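Side-chain contacts in CopC (Methylosinus trichosporium OB3b, PDB 5ICU), which binds a copper(II) ion and probably serves in periplasmic copper homeostasis as a cupredoxin-like copper-binding protein of the CopC family: residues A[2-7]-A[89-94]; A[75-80]-A[85-90]. All coordinates share one frame; numbering follows the deposited sequence.

Contact 1: A[2-7]-A[89-94]; sequences SFLVDA and GKYEFT
The ring of Tyr91 is met by Leu4 and Ala7, and both approach it obliquely. Ala7 comes to the hydroxyl end of the ring. Its CB lies 3.5 Å from Tyr91 OH and 3.9 Å from Tyr91 CZ. Leu4 reaches the same ring nearer its base, with CD2 4.4 Å from Tyr91 CD2. The Tyr91 ring is brought to this position by a chi1 of 65°, which sets CG between the backbone N and the carbonyl carbon. For Leu4, a chi1 of -173° sets CG anti to the backbone N, and CD2 then lies beside the ring. No hydrogen bond joins the two segments, and together they bury only 95 Å². The contact spans the two sheets of a small beta sandwich of cupredoxin type. Strand 4-8 is an outer strand of one sheet, and strand 86-95 belongs to the other. A classic beta bulge interrupts strand 4-8, where Val5 and Asp6 both face Arg25 of strand 21-26. Val22 and Leu24 of that strand also touch Tyr91. Tyr91 is buried, and its OH makes a weak hydrogen bond to Pro9 O.

Contact 2: A[75-80]-A[85-90]; sequences VKFRVL and HIVEGK. With CU (copper (II) ion), chain B.
Segments 75-80 and 85-90 run antiparallel, with strand axes 4.6 Å apart at closest and an angle of 177° between their directions. They are the two arms of a beta hairpin, in the larger sheet of the cupredoxin-like sandwich. Phe77 with Gly89 and Val79 with Val87 are hydrogen-bonded pairs. Each pair is joined by two reciprocal backbone bonds, the N-H of either residue going to the O of the other. Among these, Val79 N lies 2.8 Å from Val87 O.

Phe77, Val79 and Val87 point to the buried side, against Leu24 and Phe26 of strand 21-26 and neighbouring loops. The Phe77 ring lies across its partner strand. A chi1 of 57° folds it over Gly89, whose CA sits 3.8 Å from the ring centroid in a CH-pi contact. Gly89 C lies over the same ring, offset toward the rim. Val79 and Val87 lie side by side, with Val79 CG2 3.9 Å from Val87 CB.

The other side carries Lys76, Arg78, Leu80, Ile86, Glu88 and Lys90. Ile86 CG2 packs over the centre of one face of the Arg78 guanidinium, 4.0 Å from CZ. Leu80 CD1 meets Ile86 CG1. Glu88 and Lys90 both bend at chi2, and Lys90 NZ reaches the syn lone pair of Glu88 OE1 in a salt bridge of 3.2 Å.

At the turn end, His85 joins His1 and Asp83 in the copper site. Its ND1 binds the copper ion at 2.0 Å, and a water lies 2.4 Å from the metal, in the plane of the imidazole at its edge.

Both contacts use strand 86-95. Their segments overlap at Gly89 and Lys90, which make contacts in contact 2 alone. Contact 2 lies within one sheet and is held chiefly by backbone hydrogen bonds. Contact 1 passes between sheets and is slight and apolar. Contact 2 has a buried side and a mostly exposed side that mixes charged chains with Leu80 and Ile86, whereas contact 1 centres on a buried tyrosine with partly exposed partners. They meet through Leu4 CB, which packs on Phe77 CZ at 3.9 Å, and through a probable backbone hydrogen bond from Val75 N to Tyr91 O. Copper is bound directly at the turn end of contact 2, while the Leu4 side chain of contact 1 is about 13 Å from the ion.

Contact 1: A[2-7]-A[89-94]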
loop_
_atom_site.group_PDB
_atom_site.type_symbol
_atom_site.label_atom_id
_atom_site.label_comp_id
_atom_site.label_asym_id
_atom_site.label_seq_id
_atom_site.Cartn_x
_atom_site.Cartn_y
_atom_site.Cartn_z
ATOM N N SER A 2 -12.657 2.409 -9.313
ATOM C CA SER A 2 -11.770 1.251 -9.208
ATOM C C SER A 2 -11.493 1.017 -7.760
ATOM O O SER A 2 -10.602 1.594 -7.181
ATOM C CB SER A 2 -10.507 1.516 -9.992
ATOM O OG SER A 2 -10.849 1.568 -11.359
ATOM N N PHE A 3 -12.343 0.230 -7.120
ATOM C CA PHE A 3 -12.219 -0.049 -5.691
ATOM C C PHE A 3 -11.124 -1.044 -5.382
ATOM O O PHE A 3 -10.855 -1.935 -6.170
ATOM C CB PHE A 3 -13.546 -0.587 -5.167
ATOM C CG PHE A 3 -14.667 0.449 -5.131
ATOM C CD1 PHE A 3 -14.524 1.574 -4.335
ATOM C CD2 PHE A 3 -15.807 0.330 -5.898
ATOM C CE1 PHE A 3 -15.516 2.548 -4.309
ATOM C CE2 PHE A 3 -16.820 1.319 -5.849
ATOM C CZ PHE A 3 -16.629 2.416 -5.023
ATOM N N LEU A 4 -10.527 -0.982 -4.194
ATOM C CA LEU A 4 -9.544 -1.978 -3.816
ATOM C C LEU A 4 -10.216 -3.344 -3.733
ATOM O O LEU A 4 -11.282 -3.497 -3.093
ATOM C CB LEU A 4 -8.969 -1.638 -2.429
ATOM C CG LEU A 4 -7.797 -2.520 -1.993
ATOM C CD1 LEU A 4 -6.504 -2.238 -2.770
ATOM C CD2 LEU A 4 -7.561 -2.351 -0.490
ATOM N N VAL A 5 -9.580 -4.364 -4.341
ATOM C CA VAL A 5 -10.083 -5.737 -4.222
ATOM C C VAL A 5 -9.097 -6.716 -3.655
ATOM O O VAL A 5 -9.506 -7.792 -3.236
ATOM C CB VAL A 5 -10.666 -6.270 -5.547
ATOM C CG1 VAL A 5 -11.843 -5.409 -5.998
ATOM C CG2 VAL A 5 -9.594 -6.408 -6.616
ATOM N N ASP A 6 -7.825 -6.383 -3.625
ATOM C CA ASP A 6 -6.811 -7.229 -2.979
ATOM C C ASP A 6 -5.618 -6.393 -2.606
ATOM O O ASP A 6 -5.337 -5.422 -3.250
ATOM C CB ASP A 6 -6.386 -8.380 -3.912
ATOM C CG ASP A 6 -5.836 -9.595 -3.151
ATOM O OD1 ASP A 6 -5.858 -9.641 -1.909
ATOM O OD2 ASP A 6 -5.374 -10.515 -3.848
ATOM N N ALA A 7 -4.879 -6.807 -1.591
ATOM C CA ALA A 7 -3.684 -6.100 -1.177
ATOM C C ALA A 7 -2.725 -7.056 -0.509
ATOM O O ALA A 7 -3.155 -8.026 0.112
ATOM C CB ALA A 7 -4.051 -4.995 -0.225
ATOM N N GLY A 89 -8.739 5.014 0.185
ATOM C CA GLY A 89 -8.955 3.994 1.213
ATOM C C GLY A 89 -7.691 3.878 2.040
ATOM O O GLY A 89 -6.725 4.614 1.880
ATOM N N LYS A 90 -7.720 2.941 2.974
ATOM C CA LYS A 90 -6.689 2.801 3.987
ATOM C C LYS A 90 -6.888 1.512 4.779
ATOM O O LYS A 90 -8.013 1.081 4.953
ATOM C CB LYS A 90 -6.605 4.012 4.913
ATOM C CG LYS A 90 -7.827 4.288 5.790
ATOM C CD LYS A 90 -8.990 4.885 5.011
ATOM C CE LYS A 90 -10.084 5.393 5.900
ATOM N NZ LYS A 90 -11.234 5.872 5.098
ATOM N N TYR A 91 -5.790 0.947 5.232
ATOM C CA TYR A 91 -5.857 -0.224 6.114
ATOM C C TYR A 91 -4.589 -0.357 6.924
ATOM O O TYR A 91 -3.596 0.255 6.583
ATOM C CB TYR A 91 -6.121 -1.502 5.307
ATOM C CG TYR A 91 -4.990 -1.877 4.338
ATOM C CD1 TYR A 91 -3.903 -2.656 4.760
ATOM C CD2 TYR A 91 -4.991 -1.481 2.996
ATOM C CE1 TYR A 91 -2.866 -2.972 3.878
ATOM C CE2 TYR A 91 -3.982 -1.805 2.135
ATOM C CZ TYR A 91 -2.919 -2.571 2.569
ATOM O OH TYR A 91 -1.910 -2.924 1.702
ATOM N N GLU A 92 -4.642 -1.157 7.978
ATOM C CA GLU A 92 -3.519 -1.342 8.876
ATOM C C GLU A 92 -2.879 -2.700 8.647
ATOM O O GLU A 92 -3.545 -3.648 8.246
ATOM C CB GLU A 92 -4.001 -1.206 10.317
ATOM C CG GLU A 92 -2.947 -1.302 11.412
ATOM C CD GLU A 92 -2.756 -2.674 12.036
ATOM O OE1 GLU A 92 -3.623 -3.569 11.928
ATOM O OE2 GLU A 92 -1.706 -2.868 12.664
ATOM N N PHE A 93 -1.577 -2.787 8.912
ATOM C CA PHE A 93 -0.898 -4.099 9.021
ATOM C C PHE A 93 0.202 -3.963 10.046
ATOM O O PHE A 93 0.580 -2.875 10.397
ATOM C CB PHE A 93 -0.380 -4.623 7.686
ATOM C CG PHE A 93 0.829 -3.912 7.177
ATOM C CD1 PHE A 93 0.717 -2.769 6.444
ATOM C CD2 PHE A 93 2.117 -4.406 7.443
ATOM C CE1 PHE A 93 1.832 -2.119 5.964
ATOM C CE2 PHE A 93 3.227 -3.762 6.975
ATOM C CZ PHE A 93 3.111 -2.612 6.233
ATOM N N THR A 94 0.688 -5.109 10.528
ATOM C CA THR A 94 1.729 -5.136 11.555
ATOM C C THR A 94 2.920 -5.941 11.101
ATOM O O THR A 94 2.765 -7.021 10.522
ATOM C CB THR A 94 1.173 -5.730 12.857
ATOM O OG1 THR A 94 0.082 -4.921 13.341
ATOM C CG2 THR A 94 2.267 -5.736 13.922
#

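Contact 2: A[75-80]-A[85-90]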
loop_
_atom_site.group_PDB
_atom_site.type_symbol
_atom_site.label_atom_id
_atom_site.label_comp_id
_atom_site.label_asym_id
_atom_site.label_seq_id
_atom_site.Cartn_x
_atom_site.Cartn_y
_atom_site.Cartn_z
ATOM N N VAL A 75 -1.446 1.742 5.564
ATOM C CA VAL A 75 -1.341 2.024 4.160
ATOM C C VAL A 75 -2.541 2.849 3.817
ATOM O O VAL A 75 -3.666 2.401 4.053
ATOM C CB VAL A 75 -1.365 0.719 3.338
ATOM C CG1 VAL A 75 -1.414 1.069 1.857
ATOM C CG2 VAL A 75 -0.160 -0.164 3.665
ATOM N N LYS A 76 -2.319 4.024 3.229
ATOM C CA LYS A 76 -3.437 4.781 2.661
ATOM C C LYS A 76 -3.204 4.963 1.194
ATOM O O LYS A 76 -2.078 4.942 0.733
ATOM C CB LYS A 76 -3.672 6.103 3.380
ATOM C CG LYS A 76 -2.589 7.147 3.270
ATOM C CD LYS A 76 -2.942 8.445 4.001
ATOM C CE LYS A 76 -1.972 9.583 3.695
ATOM N NZ LYS A 76 -2.316 10.840 4.434
ATOM N N PHE A 77 -4.277 5.148 0.454
ATOM C CA PHE A 77 -4.181 5.280 -1.003
ATOM C C PHE A 77 -5.234 6.221 -1.518
ATOM O O PHE A 77 -6.317 6.284 -0.987
ATOM C CB PHE A 77 -4.187 3.933 -1.723
ATOM C CG PHE A 77 -5.383 3.094 -1.421
ATOM C CD1 PHE A 77 -5.349 2.203 -0.351
ATOM C CD2 PHE A 77 -6.573 3.162 -2.165
ATOM C CE1 PHE A 77 -6.437 1.436 -0.013
ATOM C CE2 PHE A 77 -7.667 2.372 -1.835
ATOM C CZ PHE A 77 -7.599 1.541 -0.742
ATOM N N ARG A 78 -4.885 6.914 -2.604
ATOM C CA ARG A 78 -5.814 7.819 -3.233
ATOM C C ARG A 78 -5.522 7.740 -4.722
ATOM O O ARG A 78 -4.468 8.227 -5.179
ATOM C CB ARG A 78 -5.584 9.201 -2.669
ATOM C CG ARG A 78 -6.741 10.218 -3.034
ATOM C CD ARG A 78 -6.696 11.488 -2.194
ATOM N NE ARG A 78 -7.756 12.427 -2.585
ATOM C CZ ARG A 78 -7.710 13.262 -3.621
ATOM N NH1 ARG A 78 -6.659 13.324 -4.401
ATOM N NH2 ARG A 78 -8.755 14.052 -3.888
ATOM N N VAL A 79 -6.387 7.045 -5.458
ATOM C CA VAL A 79 -6.110 6.670 -6.830
ATOM C C VAL A 79 -7.073 7.351 -7.768
ATOM O O VAL A 79 -8.218 7.625 -7.401
ATOM C CB VAL A 79 -6.147 5.123 -7.023
ATOM C CG1 VAL A 79 -5.148 4.454 -6.076
ATOM C CG2 VAL A 79 -7.542 4.543 -6.828
ATOM N N LEU A 80 -6.595 7.577 -8.988
ATOM C CA LEU A 80 -7.476 8.062 -10.079
ATOM C C LEU A 80 -7.868 6.872 -10.929
ATOM O O LEU A 80 -7.027 6.252 -11.546
ATOM C CB LEU A 80 -6.774 9.144 -10.912
ATOM C CG LEU A 80 -7.667 9.724 -12.030
ATOM C CD1 LEU A 80 -8.902 10.373 -11.522
ATOM C CD2 LEU A 80 -6.858 10.645 -12.874
ATOM N N HIS A 85 -12.855 8.681 -11.815
ATOM C CA HIS A 85 -13.325 8.874 -10.432
ATOM C C HIS A 85 -12.262 8.559 -9.432
ATOM O O HIS A 85 -11.490 7.614 -9.600
ATOM C CB HIS A 85 -14.566 8.025 -10.181
ATOM C CG HIS A 85 -15.642 8.276 -11.199
ATOM N ND1 HIS A 85 -16.503 7.297 -11.602
ATOM C CD2 HIS A 85 -15.934 9.359 -11.957
ATOM C CE1 HIS A 85 -17.298 7.762 -12.554
ATOM N NE2 HIS A 85 -16.976 9.013 -12.777
ATOM N N ILE A 86 -12.193 9.388 -8.408
ATOM C CA ILE A 86 -11.177 9.243 -7.370
ATOM C C ILE A 86 -11.681 8.298 -6.287
ATOM O O ILE A 86 -12.827 8.389 -5.853
ATOM C CB ILE A 86 -10.845 10.622 -6.762
ATOM C CG1 ILE A 86 -10.361 11.575 -7.852
ATOM C CG2 ILE A 86 -9.838 10.489 -5.629
ATOM C CD1 ILE A 86 -10.408 13.025 -7.442
ATOM N N VAL A 87 -10.791 7.405 -5.863
ATOM C CA VAL A 87 -11.038 6.463 -4.786
ATOM C C VAL A 87 -9.954 6.613 -3.706
ATOM O O VAL A 87 -8.750 6.540 -4.009
ATOM C CB VAL A 87 -11.075 5.014 -5.307
ATOM C CG1 VAL A 87 -11.106 4.017 -4.165
ATOM C CG2 VAL A 87 -12.248 4.806 -6.273
ATOM N N GLU A 88 -10.373 6.807 -2.461
ATOM C CA GLU A 88 -9.506 6.752 -1.303
ATOM C C GLU A 88 -9.791 5.537 -0.465
ATOM O O GLU A 88 -10.942 5.100 -0.346
ATOM C CB GLU A 88 -9.637 8.000 -0.423
ATOM C CG GLU A 88 -10.953 8.170 0.314
ATOM C CD GLU A 88 -11.157 7.431 1.612
ATOM O OE1 GLU A 88 -10.236 7.044 2.288
ATOM O OE2 GLU A 88 -12.360 7.341 2.057
ATOM N N GLY A 89 -8.739 5.014 0.185
ATOM C CA GLY A 89 -8.955 3.994 1.213
ATOM C C GLY A 89 -7.691 3.878 2.040
ATOM O O GLY A 89 -6.725 4.614 1.880
ATOM N N LYS A 90 -7.720 2.941 2.974
ATOM C CA LYS A 90 -6.689 2.801 3.987
ATOM C C LYS A 90 -6.888 1.512 4.779
ATOM O O LYS A 90 -8.013 1.081 4.953
ATOM C CB LYS A 90 -6.605 4.012 4.913
ATOM C CG LYS A 90 -7.827 4.288 5.790
ATOM C CD LYS A 90 -8.990 4.885 5.011
ATOM C CE LYS A 90 -10.084 5.393 5.900
ATOM N NZ LYS A 90 -11.234 5.872 5.098
HETATM CU CU CU B . -16.479 5.437 -10.969
HETATM O O HOH W 1 -18.658 4.727 -11.583
#